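Local coordinates for VESB protease (PDB 4LK4), which probably acts as a secreted trypsin-family serine endopeptidase that hydrolyses peptide bonds in proteins outside Vibrio cholerae cells, at residues E21-V26 / S114-T119; L278-N283 / L295-S300; L261-Q266 / E314-A319; V29-D34 / S65-I70; Q324-F329 / R345-T350. The protein carries 1 engineered substitution. One frame throughout, in Å; residues are numbered along the deposited sequence.

Interaction 1 (E21-V26 / S114-T119); sequences EWPSIV and SLPAIT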
# COMPACT_ATOMS: atom_id res chain seq x y z
N GLU A 21 4.20 17.20 15.42
CA GLU A 21 4.38 15.80 15.85
C GLU A 21 4.07 14.82 14.72
O GLU A 21 4.31 13.61 14.84
CB GLU A 21 3.53 15.47 17.09
CG GLU A 21 4.10 16.03 18.41
CD GLU A 21 3.09 16.09 19.57
OE1 GLU A 21 2.33 15.12 19.78
OE2 GLU A 21 3.06 17.11 20.28
N TRP A 22 3.53 15.34 13.62
CA TRP A 22 3.14 14.48 12.51
C TRP A 22 3.60 15.03 11.15
O TRP A 22 2.80 15.26 10.27
CB TRP A 22 1.63 14.30 12.53
CG TRP A 22 1.11 13.63 13.76
CD1 TRP A 22 0.64 14.21 14.89
CD2 TRP A 22 0.96 12.23 13.94
NE1 TRP A 22 0.22 13.26 15.78
CE2 TRP A 22 0.42 12.03 15.23
CE3 TRP A 22 1.26 11.11 13.16
CZ2 TRP A 22 0.17 10.77 15.74
CZ3 TRP A 22 1.01 9.87 13.66
CH2 TRP A 22 0.47 9.70 14.94
N PRO A 23 4.92 15.24 11.00
CA PRO A 23 5.38 15.78 9.72
C PRO A 23 5.33 14.75 8.60
O PRO A 23 5.30 15.14 7.42
CB PRO A 23 6.81 16.24 10.02
CG PRO A 23 7.26 15.37 11.16
CD PRO A 23 6.03 14.97 11.93
N SER A 24 5.26 13.46 8.95
CA SER A 24 5.23 12.40 7.95
C SER A 24 3.83 11.89 7.59
O SER A 24 3.70 10.95 6.82
CB SER A 24 6.12 11.23 8.40
OG SER A 24 7.51 11.58 8.43
N ILE A 25 2.78 12.48 8.14
CA ILE A 25 1.41 12.06 7.79
C ILE A 25 1.12 12.38 6.33
O ILE A 25 1.69 13.30 5.75
CB ILE A 25 0.38 12.80 8.64
CG1 ILE A 25 -1.00 12.16 8.59
CG2 ILE A 25 0.22 14.24 8.16
CD1 ILE A 25 -1.07 10.78 9.18
N VAL A 26 0.20 11.64 5.73
CA VAL A 26 -0.18 11.93 4.36
C VAL A 26 -1.69 11.87 4.16
O VAL A 26 -2.35 10.92 4.62
CB VAL A 26 0.46 10.91 3.41
CG1 VAL A 26 0.12 11.24 1.97
CG2 VAL A 26 1.96 10.86 3.65
N SER A 114 11.51 15.61 0.01
CA SER A 114 12.58 15.57 0.99
C SER A 114 12.04 15.85 2.40
O SER A 114 12.82 15.95 3.34
CB SER A 114 13.71 16.53 0.59
OG SER A 114 13.30 17.88 0.70
N LEU A 115 10.72 15.93 2.56
CA LEU A 115 10.11 16.06 3.90
C LEU A 115 10.43 14.85 4.76
O LEU A 115 10.80 13.82 4.23
CB LEU A 115 8.60 16.23 3.78
CG LEU A 115 8.15 17.54 3.13
CD1 LEU A 115 6.63 17.57 3.08
CD2 LEU A 115 8.66 18.75 3.91
N PRO A 116 10.32 14.97 6.09
CA PRO A 116 10.74 13.85 6.92
C PRO A 116 9.89 12.62 6.70
O PRO A 116 8.69 12.72 6.42
CB PRO A 116 10.58 14.36 8.34
CG PRO A 116 10.51 15.84 8.23
CD PRO A 116 9.88 16.12 6.90
N ALA A 117 10.53 11.46 6.83
CA ALA A 117 9.87 10.19 6.64
C ALA A 117 9.56 9.56 8.00
O ALA A 117 10.23 9.81 9.00
CB ALA A 117 10.75 9.26 5.83
N ILE A 118 8.51 8.76 8.04
CA ILE A 118 8.18 8.02 9.23
C ILE A 118 9.16 6.86 9.39
O ILE A 118 9.79 6.43 8.45
CB ILE A 118 6.74 7.50 9.14
CG1 ILE A 118 6.23 7.20 10.56
CG2 ILE A 118 6.63 6.30 8.18
CD1 ILE A 118 4.71 7.19 10.62
N THR A 119 9.31 6.39 10.61
CA THR A 119 10.12 5.24 10.89
C THR A 119 9.16 4.11 11.12
O THR A 119 8.22 4.23 11.91
CB THR A 119 11.02 5.50 12.12
OG1 THR A 119 11.90 6.59 11.83
CG2 THR A 119 11.86 4.26 12.46
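Ser24 and Pro116 hold this contact together, with Pro23 beside them. The hydroxyl OG of Ser24 donates to the carbonyl oxygen of Pro116 over 2.6 Å, a short bond from one buried side chain to one loop peptide. The donor does not come in along the plane of that carbonyl. It stands well above it, 60° out, in a position that also brings OG of Ser24 to 2.9 Å from Ala117 C. The first torsion of Ser24 puts OG beside the backbone N and anti to the carbonyl carbon (chi1 -67°), on the side of the loop. Serine suits the place, being small enough to lie against a backbone and still able to bond to it. Its CB packs against CB of Ile118 at 3.9 Å.

Next to this polar point the two prolines touch, Pro23 CB against Pro116 CG at 4.1 Å. Pro23 takes the second position of a type I turn from Trp22 to Ile25, where the fixed phi of proline fits well. Pro116, in the other segment, keeps the chain extended. Backbone bonds from both Ser24 and Ile118 to Phe45 tie the two segments to strand 39-46, while Trp22 reaches strands 134-139 and 202-205 of the second sheet. Residues 114-119 belong to the run of chain between the last strand of the first barrel and the second sheet, and their clasp on the start of strand 25-30 fits the interdomain connection of the two-barrel trypsin fold.

Interaction 2 (L278-N283 / L295-S300); sequences LTYTGN and LSDGCS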
# COMPACT_ATOMS: atom_id res chain seq x y z
N LEU A 278 20.35 -1.90 -14.03
CA LEU A 278 19.62 -3.13 -13.77
C LEU A 278 19.87 -4.09 -14.93
O LEU A 278 19.93 -3.64 -16.07
CB LEU A 278 18.13 -2.82 -13.74
CG LEU A 278 17.35 -3.20 -12.50
CD1 LEU A 278 17.86 -2.40 -11.30
CD2 LEU A 278 15.88 -2.94 -12.77
N THR A 279 20.02 -5.39 -14.65
CA THR A 279 20.19 -6.37 -15.74
C THR A 279 19.12 -7.45 -15.64
O THR A 279 19.03 -8.14 -14.63
CB THR A 279 21.57 -7.05 -15.73
OG1 THR A 279 22.60 -6.06 -15.79
CG2 THR A 279 21.73 -8.01 -16.91
N TYR A 280 18.33 -7.58 -16.69
CA TYR A 280 17.28 -8.60 -16.76
C TYR A 280 17.94 -9.97 -16.79
O TYR A 280 18.69 -10.26 -17.69
CB TYR A 280 16.46 -8.37 -18.02
CG TYR A 280 15.27 -9.27 -18.25
CD1 TYR A 280 14.46 -9.72 -17.21
CD2 TYR A 280 14.91 -9.61 -19.53
CE1 TYR A 280 13.36 -10.52 -17.46
CE2 TYR A 280 13.81 -10.39 -19.79
CZ TYR A 280 13.03 -10.85 -18.76
OH TYR A 280 11.94 -11.64 -19.09
N THR A 281 17.62 -10.79 -15.79
CA THR A 281 18.33 -12.05 -15.53
C THR A 281 17.40 -13.25 -15.39
O THR A 281 17.86 -14.39 -15.44
CB THR A 281 19.10 -11.95 -14.21
OG1 THR A 281 19.69 -10.66 -14.07
CG2 THR A 281 20.18 -12.97 -14.13
N GLY A 282 16.11 -13.01 -15.17
CA GLY A 282 15.15 -14.11 -15.07
C GLY A 282 13.68 -13.71 -15.13
O GLY A 282 13.34 -12.53 -15.07
N ASN A 283 12.83 -14.72 -15.30
CA ASN A 283 11.41 -14.53 -15.17
C ASN A 283 10.75 -15.85 -14.82
O ASN A 283 11.42 -16.84 -14.75
CB ASN A 283 10.84 -13.98 -16.45
CG ASN A 283 11.14 -14.86 -17.62
OD1 ASN A 283 10.65 -15.99 -17.70
ND2 ASN A 283 11.94 -14.36 -18.53
N LEU A 295 3.80 -12.48 -26.03
CA LEU A 295 3.88 -12.09 -27.44
C LEU A 295 5.16 -11.35 -27.76
O LEU A 295 5.66 -11.43 -28.86
CB LEU A 295 2.69 -11.21 -27.81
CG LEU A 295 1.32 -11.83 -27.51
CD1 LEU A 295 0.23 -10.99 -28.16
CD2 LEU A 295 1.26 -13.28 -27.99
N SER A 296 5.69 -10.63 -26.79
CA SER A 296 6.82 -9.74 -27.01
C SER A 296 7.45 -9.50 -25.64
O SER A 296 6.75 -9.20 -24.70
CB SER A 296 6.33 -8.42 -27.59
OG SER A 296 7.40 -7.72 -28.21
N ASP A 297 8.77 -9.67 -25.55
CA ASP A 297 9.52 -9.39 -24.33
C ASP A 297 10.61 -8.39 -24.66
O ASP A 297 11.73 -8.77 -24.98
CB ASP A 297 10.12 -10.68 -23.76
CG ASP A 297 10.89 -10.46 -22.44
OD1 ASP A 297 11.14 -9.32 -22.01
OD2 ASP A 297 11.26 -11.47 -21.83
N GLY A 298 10.27 -7.11 -24.56
CA GLY A 298 11.23 -6.04 -24.77
C GLY A 298 12.41 -6.09 -23.82
O GLY A 298 13.51 -5.70 -24.18
N CYS A 299 12.19 -6.58 -22.60
CA CYS A 299 13.27 -6.60 -21.63
C CYS A 299 14.35 -7.57 -22.08
O CYS A 299 15.52 -7.34 -21.79
CB CYS A 299 12.77 -6.97 -20.25
SG CYS A 299 11.59 -5.79 -19.57
N SER A 300 13.98 -8.62 -22.81
CA SER A 300 14.99 -9.51 -23.38
C SER A 300 15.72 -8.86 -24.56
O SER A 300 16.85 -9.24 -24.85
CB SER A 300 14.39 -10.87 -23.79
OG SER A 300 13.52 -10.76 -24.89
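One carboxylate, that of Asp297, does two jobs: it receives the phenol of Tyr280 from across the contact and caps the short helix that begins after it. Tyr280 OH donates to Asp297 OD2 at 2.8 Å, on the syn side and close to the carboxylate plane, the two side chains meeting tip to tip. The other oxygen, OD1, takes the N-H of Ser300 at 3.0 Å and is approached from above the carboxylate plane. This is the N-cap bond, for which aspartate is well suited. Two donors and the helix start would probably favour the ionised form.

Tyr280 OH is itself gripped twice, since Asn283 ND2 donates to it at 2.8 Å. The first torsion of Tyr280 sends CG away from the backbone N (chi1 -177°), and the ring lies against the first turn of the helix. There Cys299 CB lies over one face, 3.8 Å from the ring centroid, a CH-pi contact offset toward the rim. The sulfur is farther off, 5.1 Å from the centroid, in an oblique sulfur-aromatic contact.

Cys299 is joined by a disulfide to Cys311 at the start of strand 310-319, and both it and Tyr280 touch Leu331 of strand 324-335. The contact thus links strand 278-283, which lies between strands 324-335 and 304-305 in the sheet, to the junction where strand 292-297 gives way to helix 298-302.

Interaction 3 (L261-Q266 / E314-A319); sequences LGKVSQ and EVAVDA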
# COMPACT_ATOMS: atom_id res chain seq x y z
N LEU A 261 -14.66 -14.44 -24.81
CA LEU A 261 -13.66 -15.43 -25.16
C LEU A 261 -12.72 -14.85 -26.23
O LEU A 261 -13.13 -14.01 -27.03
CB LEU A 261 -14.33 -16.72 -25.65
CG LEU A 261 -14.62 -17.79 -24.57
CD1 LEU A 261 -15.46 -17.24 -23.42
CD2 LEU A 261 -15.28 -19.02 -25.19
N GLY A 262 -11.46 -15.30 -26.22
CA GLY A 262 -10.48 -14.94 -27.25
C GLY A 262 -9.15 -14.47 -26.69
O GLY A 262 -9.04 -14.17 -25.51
N LYS A 263 -8.14 -14.41 -27.56
CA LYS A 263 -6.83 -13.90 -27.19
C LYS A 263 -6.92 -12.44 -26.77
O LYS A 263 -7.27 -11.57 -27.58
CB LYS A 263 -5.81 -14.05 -28.34
CG LYS A 263 -4.72 -15.09 -28.08
CD LYS A 263 -3.54 -14.92 -29.04
CE LYS A 263 -2.26 -15.59 -28.53
NZ LYS A 263 -2.27 -17.07 -28.69
N VAL A 264 -6.62 -12.18 -25.50
CA VAL A 264 -6.47 -10.83 -25.01
C VAL A 264 -5.01 -10.54 -24.71
O VAL A 264 -4.33 -11.35 -24.11
CB VAL A 264 -7.28 -10.56 -23.73
CG1 VAL A 264 -7.31 -9.07 -23.45
CG2 VAL A 264 -8.70 -11.08 -23.88
N SER A 265 -4.57 -9.37 -25.12
CA SER A 265 -3.18 -8.96 -25.03
C SER A 265 -3.07 -7.73 -24.13
O SER A 265 -4.01 -6.95 -23.99
CB SER A 265 -2.67 -8.66 -26.45
OG SER A 265 -1.34 -8.17 -26.44
N GLN A 266 -1.90 -7.54 -23.53
CA GLN A 266 -1.69 -6.39 -22.63
C GLN A 266 -0.21 -6.14 -22.39
O GLN A 266 0.50 -7.02 -22.00
CB GLN A 266 -2.39 -6.65 -21.29
CG GLN A 266 -2.23 -5.53 -20.28
CD GLN A 266 -2.89 -4.25 -20.75
OE1 GLN A 266 -4.05 -4.27 -21.17
NE2 GLN A 266 -2.16 -3.15 -20.72
N GLU A 314 4.81 -7.81 -23.48
CA GLU A 314 3.43 -7.86 -23.97
C GLU A 314 2.92 -9.30 -23.85
O GLU A 314 3.44 -10.20 -24.50
CB GLU A 314 3.36 -7.34 -25.40
CG GLU A 314 1.99 -6.84 -25.84
CD GLU A 314 1.86 -6.71 -27.37
OE1 GLU A 314 2.78 -7.11 -28.15
OE2 GLU A 314 0.80 -6.21 -27.81
N VAL A 315 1.94 -9.51 -22.98
CA VAL A 315 1.49 -10.85 -22.66
C VAL A 315 0.09 -11.07 -23.13
O VAL A 315 -0.65 -10.12 -23.35
CB VAL A 315 1.56 -11.15 -21.15
CG1 VAL A 315 2.95 -10.85 -20.64
CG2 VAL A 315 0.51 -10.39 -20.36
N ALA A 316 -0.27 -12.33 -23.26
CA ALA A 316 -1.58 -12.70 -23.73
C ALA A 316 -2.18 -13.87 -22.98
O ALA A 316 -1.48 -14.67 -22.37
CB ALA A 316 -1.54 -12.99 -25.22
N VAL A 317 -3.50 -13.95 -23.04
CA VAL A 317 -4.26 -15.04 -22.48
C VAL A 317 -5.29 -15.46 -23.51
O VAL A 317 -6.08 -14.64 -23.97
CB VAL A 317 -5.00 -14.64 -21.18
CG1 VAL A 317 -5.95 -15.75 -20.75
CG2 VAL A 317 -4.00 -14.34 -20.09
N ASP A 318 -5.25 -16.74 -23.87
CA ASP A 318 -6.21 -17.33 -24.78
C ASP A 318 -7.30 -17.91 -23.90
O ASP A 318 -7.20 -19.04 -23.42
CB ASP A 318 -5.53 -18.42 -25.64
CG ASP A 318 -6.42 -18.93 -26.77
OD1 ASP A 318 -7.38 -18.23 -27.16
OD2 ASP A 318 -6.14 -20.04 -27.28
N ALA A 319 -8.32 -17.10 -23.63
CA ALA A 319 -9.43 -17.52 -22.79
C ALA A 319 -10.43 -18.27 -23.64
O ALA A 319 -11.15 -17.66 -24.45
CB ALA A 319 -10.09 -16.32 -22.14
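Gly262, Val264 and Gln266 pair with Ala319, Val317 and Val315 through the backbone, in antiparallel register. Val264 and Val317 exchange two bonds, Val264 N to Val317 O and Val317 N to Val264 O, each 2.9 Å. Gln266 and Val315 exchange another two, whereas the Gly262 end has a single bond, Gly262 N to Ala319 O at 3.0 Å. Gly262 has a positive phi of 132°, a backbone shape that glycine tolerates, where the strand starts.

Between these pairs, C-H groups point at carbonyls. Ala316 CA is 3.1 Å from Val264 O, and Lys263 CA and Ser265 CA make similar contacts.

Side chains add less. Ser265 OG, anti to its backbone N (chi1 176°), gives Glu314 OE2 a weak bond of 3.2 Å. Lys263 and Asp318 share a face and are opposite in charge, but their end groups do not touch. Val315 and Val317 point to the other face, meeting Ile346 of strand 338-349 in the interior; branched, apolar residues suit that buried side.

The faces are sorted incompletely: buried Ala316 sits with Lys263, Ser265 and Asp318, and Gln266 with the valines. Five of the six cross-strand hydrogen bonds are backbone bonds, implying a pairing that depends little on side-chain identity.

Interaction 4 (V29-D34 / S65-I70); sequences VKRGAD and SVDVII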
# COMPACT_ATOMS: atom_id res chain seq x y z
N VAL A 29 -5.83 12.46 -1.74
CA VAL A 29 -6.92 13.29 -2.20
C VAL A 29 -7.11 13.09 -3.68
O VAL A 29 -6.15 12.81 -4.39
CB VAL A 29 -6.73 14.78 -1.85
CG1 VAL A 29 -6.26 14.90 -0.41
CG2 VAL A 29 -5.71 15.42 -2.74
N LYS A 30 -8.35 13.25 -4.12
CA LYS A 30 -8.72 13.08 -5.49
C LYS A 30 -8.03 14.14 -6.32
O LYS A 30 -8.03 15.31 -5.95
CB LYS A 30 -10.24 13.16 -5.64
CG LYS A 30 -10.71 13.12 -7.09
CD LYS A 30 -12.17 12.68 -7.20
CE LYS A 30 -12.69 12.83 -8.63
NZ LYS A 30 -13.28 14.19 -8.80
N ARG A 31 -7.45 13.72 -7.44
CA ARG A 31 -6.73 14.64 -8.30
C ARG A 31 -7.65 15.67 -8.91
O ARG A 31 -8.74 15.35 -9.38
CB ARG A 31 -6.01 13.89 -9.43
CG ARG A 31 -5.07 14.83 -10.20
CD ARG A 31 -4.12 14.11 -11.10
NE ARG A 31 -3.37 13.07 -10.43
CZ ARG A 31 -2.56 12.22 -11.06
NH1 ARG A 31 -2.42 12.30 -12.37
NH2 ARG A 31 -1.92 11.28 -10.40
N GLY A 32 -7.18 16.92 -8.94
CA GLY A 32 -7.93 18.04 -9.52
C GLY A 32 -8.97 18.62 -8.57
O GLY A 32 -9.64 19.58 -8.90
N ALA A 33 -9.13 18.02 -7.39
CA ALA A 33 -10.09 18.53 -6.44
C ALA A 33 -9.46 19.31 -5.24
O ALA A 33 -8.28 19.18 -4.92
CB ALA A 33 -10.96 17.41 -5.94
N ASP A 34 -10.27 20.16 -4.64
CA ASP A 34 -9.94 20.84 -3.40
C ASP A 34 -9.53 19.77 -2.37
O ASP A 34 -10.13 18.71 -2.28
CB ASP A 34 -11.16 21.68 -2.93
CG ASP A 34 -11.00 22.17 -1.52
OD1 ASP A 34 -10.42 23.26 -1.36
OD2 ASP A 34 -11.40 21.47 -0.55
N SER A 65 -5.94 9.32 -10.87
CA SER A 65 -6.97 10.09 -10.20
C SER A 65 -6.57 10.44 -8.75
O SER A 65 -7.42 10.90 -7.95
CB SER A 65 -8.27 9.29 -10.22
OG SER A 65 -8.13 8.18 -9.33
N VAL A 66 -5.29 10.26 -8.40
CA VAL A 66 -4.87 10.43 -7.00
C VAL A 66 -3.66 11.32 -6.80
O VAL A 66 -2.65 11.15 -7.48
CB VAL A 66 -4.60 9.07 -6.35
CG1 VAL A 66 -3.85 9.22 -5.02
CG2 VAL A 66 -5.92 8.33 -6.14
N ASP A 67 -3.80 12.27 -5.87
CA ASP A 67 -2.69 13.05 -5.34
C ASP A 67 -2.48 12.66 -3.89
O ASP A 67 -3.37 12.11 -3.25
CB ASP A 67 -2.99 14.54 -5.36
CG ASP A 67 -3.07 15.12 -6.76
OD1 ASP A 67 -2.43 14.54 -7.67
OD2 ASP A 67 -3.79 16.15 -6.94
N VAL A 68 -1.30 12.99 -3.37
CA VAL A 68 -1.04 12.90 -1.96
C VAL A 68 -0.57 14.25 -1.48
O VAL A 68 -0.02 15.05 -2.25
CB VAL A 68 0.02 11.84 -1.62
CG1 VAL A 68 -0.24 10.57 -2.39
CG2 VAL A 68 1.44 12.35 -1.88
N ILE A 69 -0.79 14.50 -0.19
CA ILE A 69 -0.32 15.73 0.48
C ILE A 69 0.45 15.31 1.70
O ILE A 69 -0.15 14.85 2.67
CB ILE A 69 -1.43 16.66 0.93
CG1 ILE A 69 -2.31 17.05 -0.25
CG2 ILE A 69 -0.82 17.92 1.55
CD1 ILE A 69 -3.60 17.74 0.15
N ILE A 70 1.77 15.43 1.61
CA ILE A 70 2.70 14.98 2.65
C ILE A 70 2.82 16.11 3.65
O ILE A 70 3.03 17.25 3.26
CB ILE A 70 4.12 14.70 2.06
CG1 ILE A 70 4.04 13.60 0.97
CG2 ILE A 70 5.08 14.25 3.13
CD1 ILE A 70 5.36 13.21 0.37
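Arg31 NH2 is held by two carbonyl oxygens: it donates to Val66 O at 3.0 Å, nearly straight (168°) and in the guanidinium plane, and more weakly to Ala86 O of strand 82-91. Its neighbour NE reaches Asp67 OD1 at 3.3 Å, a salt bridge whose hydrogen bond is weak and bent. Bending of the chain at the third torsion (chi3 -53°) sets NE beside the aspartate, with guanidinium and carboxylate planes only 5° apart. The other oxygen, Asp67 OD2, goes to Arg83, so the buried aspartate has an arginine at each oxygen.

The main chain fixes the rest. Val29 and Asp67 form an antiparallel hydrogen-bonded pair, Asp67 N to Val29 O being 2.8 Å, and Arg31 N bonds to Ser65 O at 2.9 Å. Beyond that, a type II turn from Lys30 to Ala33 leads the first chain off, with Gly32 supplying the positive phi at its third position. On the apolar side the side chains of Val29 and Ile69 cross at about a right angle, CG1 of Val29 being 3.9 Å from CD1 of Ile69.

This seam of the first trypsin barrel, where strands 25-30 and 66-70 meet, therefore closes partly through charge. Two arginines around one buried carboxylate would be expected to keep Asp67 ionised, while the backbone oxygens of Val66 and, weakly, Ala86 receive NH2.

Interaction 5 (Q324-F329 / R345-T350); sequences QYQYDF and RIQLDT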
# COMPACT_ATOMS: atom_id res chain seq x y z
N GLN A 324 -12.61 -17.43 -14.16
CA GLN A 324 -11.73 -16.34 -13.82
C GLN A 324 -10.29 -16.68 -14.15
O GLN A 324 -9.79 -17.72 -13.75
CB GLN A 324 -11.79 -16.08 -12.34
CG GLN A 324 -13.19 -15.89 -11.81
CD GLN A 324 -13.18 -15.13 -10.49
OE1 GLN A 324 -12.65 -14.01 -10.39
NE2 GLN A 324 -13.74 -15.76 -9.45
N TYR A 325 -9.64 -15.80 -14.88
CA TYR A 325 -8.23 -15.96 -15.18
C TYR A 325 -7.47 -14.97 -14.33
O TYR A 325 -7.79 -13.79 -14.29
CB TYR A 325 -7.95 -15.70 -16.66
CG TYR A 325 -8.55 -16.73 -17.59
CD1 TYR A 325 -9.91 -16.72 -17.91
CD2 TYR A 325 -7.75 -17.72 -18.17
CE1 TYR A 325 -10.45 -17.66 -18.77
CE2 TYR A 325 -8.28 -18.66 -19.04
CZ TYR A 325 -9.63 -18.63 -19.33
OH TYR A 325 -10.16 -19.57 -20.17
N GLN A 326 -6.46 -15.47 -13.62
CA GLN A 326 -5.57 -14.62 -12.86
C GLN A 326 -4.18 -15.19 -12.89
O GLN A 326 -3.89 -16.16 -12.19
CB GLN A 326 -6.04 -14.52 -11.41
CG GLN A 326 -5.30 -13.44 -10.63
CD GLN A 326 -5.74 -13.37 -9.19
OE1 GLN A 326 -6.54 -12.50 -8.82
NE2 GLN A 326 -5.25 -14.28 -8.38
N TYR A 327 -3.32 -14.57 -13.69
CA TYR A 327 -1.94 -15.04 -13.82
C TYR A 327 -0.94 -14.01 -13.33
O TYR A 327 -0.93 -12.88 -13.79
CB TYR A 327 -1.61 -15.41 -15.27
CG TYR A 327 -2.44 -16.51 -15.84
CD1 TYR A 327 -2.57 -17.73 -15.19
CD2 TYR A 327 -3.09 -16.36 -17.06
CE1 TYR A 327 -3.32 -18.77 -15.74
CE2 TYR A 327 -3.84 -17.38 -17.61
CZ TYR A 327 -3.96 -18.58 -16.94
OH TYR A 327 -4.72 -19.59 -17.50
N ASP A 328 -0.07 -14.47 -12.45
CA ASP A 328 1.01 -13.68 -11.89
C ASP A 328 2.34 -14.09 -12.47
O ASP A 328 2.67 -15.27 -12.51
CB ASP A 328 1.04 -13.88 -10.38
CG ASP A 328 -0.20 -13.29 -9.71
OD1 ASP A 328 -0.94 -12.58 -10.42
OD2 ASP A 328 -0.43 -13.52 -8.50
N PHE A 329 3.12 -13.12 -12.91
CA PHE A 329 4.45 -13.39 -13.42
C PHE A 329 5.44 -12.37 -12.87
O PHE A 329 5.08 -11.25 -12.51
CB PHE A 329 4.46 -13.38 -14.95
CG PHE A 329 3.94 -12.11 -15.53
CD1 PHE A 329 2.59 -11.93 -15.72
CD2 PHE A 329 4.81 -11.09 -15.86
CE1 PHE A 329 2.11 -10.74 -16.24
CE2 PHE A 329 4.35 -9.91 -16.38
CZ PHE A 329 2.99 -9.73 -16.57
N ARG A 345 0.47 -8.90 -12.76
CA ARG A 345 -0.71 -9.74 -12.80
C ARG A 345 -1.59 -9.33 -13.95
O ARG A 345 -1.81 -8.17 -14.19
CB ARG A 345 -1.51 -9.62 -11.52
CG ARG A 345 -2.93 -10.16 -11.63
CD ARG A 345 -3.66 -10.18 -10.29
NE ARG A 345 -3.05 -11.16 -9.41
CZ ARG A 345 -3.24 -11.24 -8.10
NH1 ARG A 345 -4.06 -10.38 -7.46
NH2 ARG A 345 -2.59 -12.18 -7.40
N ILE A 346 -2.08 -10.31 -14.69
CA ILE A 346 -3.08 -10.10 -15.69
C ILE A 346 -4.29 -10.89 -15.25
O ILE A 346 -4.20 -12.04 -14.84
CB ILE A 346 -2.60 -10.52 -17.08
CG1 ILE A 346 -3.62 -10.14 -18.13
CG2 ILE A 346 -2.33 -12.02 -17.17
CD1 ILE A 346 -3.04 -10.14 -19.51
N GLN A 347 -5.43 -10.26 -15.34
CA GLN A 347 -6.63 -10.82 -14.80
C GLN A 347 -7.79 -10.43 -15.68
O GLN A 347 -7.82 -9.32 -16.22
CB GLN A 347 -6.85 -10.26 -13.41
CG GLN A 347 -8.11 -10.76 -12.74
CD GLN A 347 -8.16 -10.42 -11.25
OE1 GLN A 347 -7.17 -9.99 -10.65
NE2 GLN A 347 -9.32 -10.63 -10.65
N LEU A 348 -8.76 -11.34 -15.77
CA LEU A 348 -9.99 -11.15 -16.54
C LEU A 348 -11.01 -12.21 -16.17
O LEU A 348 -10.70 -13.18 -15.48
CB LEU A 348 -9.68 -11.23 -18.03
CG LEU A 348 -9.09 -12.56 -18.51
CD1 LEU A 348 -10.11 -13.28 -19.35
CD2 LEU A 348 -7.84 -12.29 -19.33
N ASP A 349 -12.24 -12.02 -16.63
CA ASP A 349 -13.32 -12.93 -16.26
C ASP A 349 -14.29 -13.15 -17.43
O ASP A 349 -14.66 -12.18 -18.10
CB ASP A 349 -14.08 -12.38 -15.05
CG ASP A 349 -14.85 -13.46 -14.30
OD1 ASP A 349 -15.40 -14.39 -14.93
OD2 ASP A 349 -14.90 -13.39 -13.06
N THR A 350 -14.71 -14.41 -17.61
CA THR A 350 -15.65 -14.82 -18.69
C THR A 350 -16.87 -15.60 -18.15
O THR A 350 -16.90 -16.02 -16.97
CB THR A 350 -14.92 -15.67 -19.77
OG1 THR A 350 -14.35 -16.83 -19.17
CG2 THR A 350 -13.78 -14.89 -20.45
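Tyr325 and Leu348 pack on the close, buried side of this pairing, Tyr325 CD1 standing 3.7 Å from Leu348 CD1. Leu348 CG, set between its own backbone N and carbonyl carbon (chi1 60°), comes to 3.8 Å from Tyr325 CB. On the same face Tyr327 CB meets Ile346 CG2 at 4.0 Å, the methyl lying at the edge of the ring. These four side chains are large and mostly apolar, fitting a face covered by strand 310-319, with Val317 touching both tyrosines. The phenol of Tyr325 still finds a donor in the backbone of His321. Between the strands Tyr325 and Leu348 share two backbone bonds, as do Tyr327 and Ile346, Tyr327 N to Ile346 O being 2.9 Å.

Strands 324-335 and 338-349 are the two arms of a beta hairpin in the Ig-like domain; their parts at 324-329 and 345-349 run antiparallel, at 178° to each other. Arg345 and Gln347 carry the second arm's other edge to strand 248-258.

The opposite face is polar and more open. Gln324 and Gln326 are exposed there, and Gln324 CG merely brushes Asp349 OD2 at 3.3 Å. One firm feature stands out: Arg345 grips Asp328 side-on, NE to OD1 at 2.7 Å and NH2 to OD2 at 2.8 Å, each on a syn lone pair and nearly in one plane. A bend at the third torsion (chi3 -68°) places NE for it. The amide of Gln326 stacks flat over the guanidinium, its CD 3.4 Å above the plane and over the centre. Arg345 NH2 also donates to the carbonyl of Leu93, in the protease part of the chain.

Interactions 1 and 4 sit in the protease part and share strand 25-30; their centres are 18 Å apart, and Val26 CG1 packs on Val68 CB at 3.6 Å. Interactions 2, 3 and 5 belong to the Ig-like domain. There interactions 3 and 5 are closest, with centres 10 Å apart and Val317 CG2 against Tyr327 CD2 at 3.8 Å, while interaction 2 joins interaction 3 through a probable hydrogen bond between neighbouring strands, Ser296 O to Glu314 N at 2.7 Å. The two groups never touch: the nearest atoms of interactions 3 and 4 are about 16 Å apart. In trypsin-like proteases the catalytic site lies between the two barrels, so interactions 2, 3 and 5 probably lie away from it.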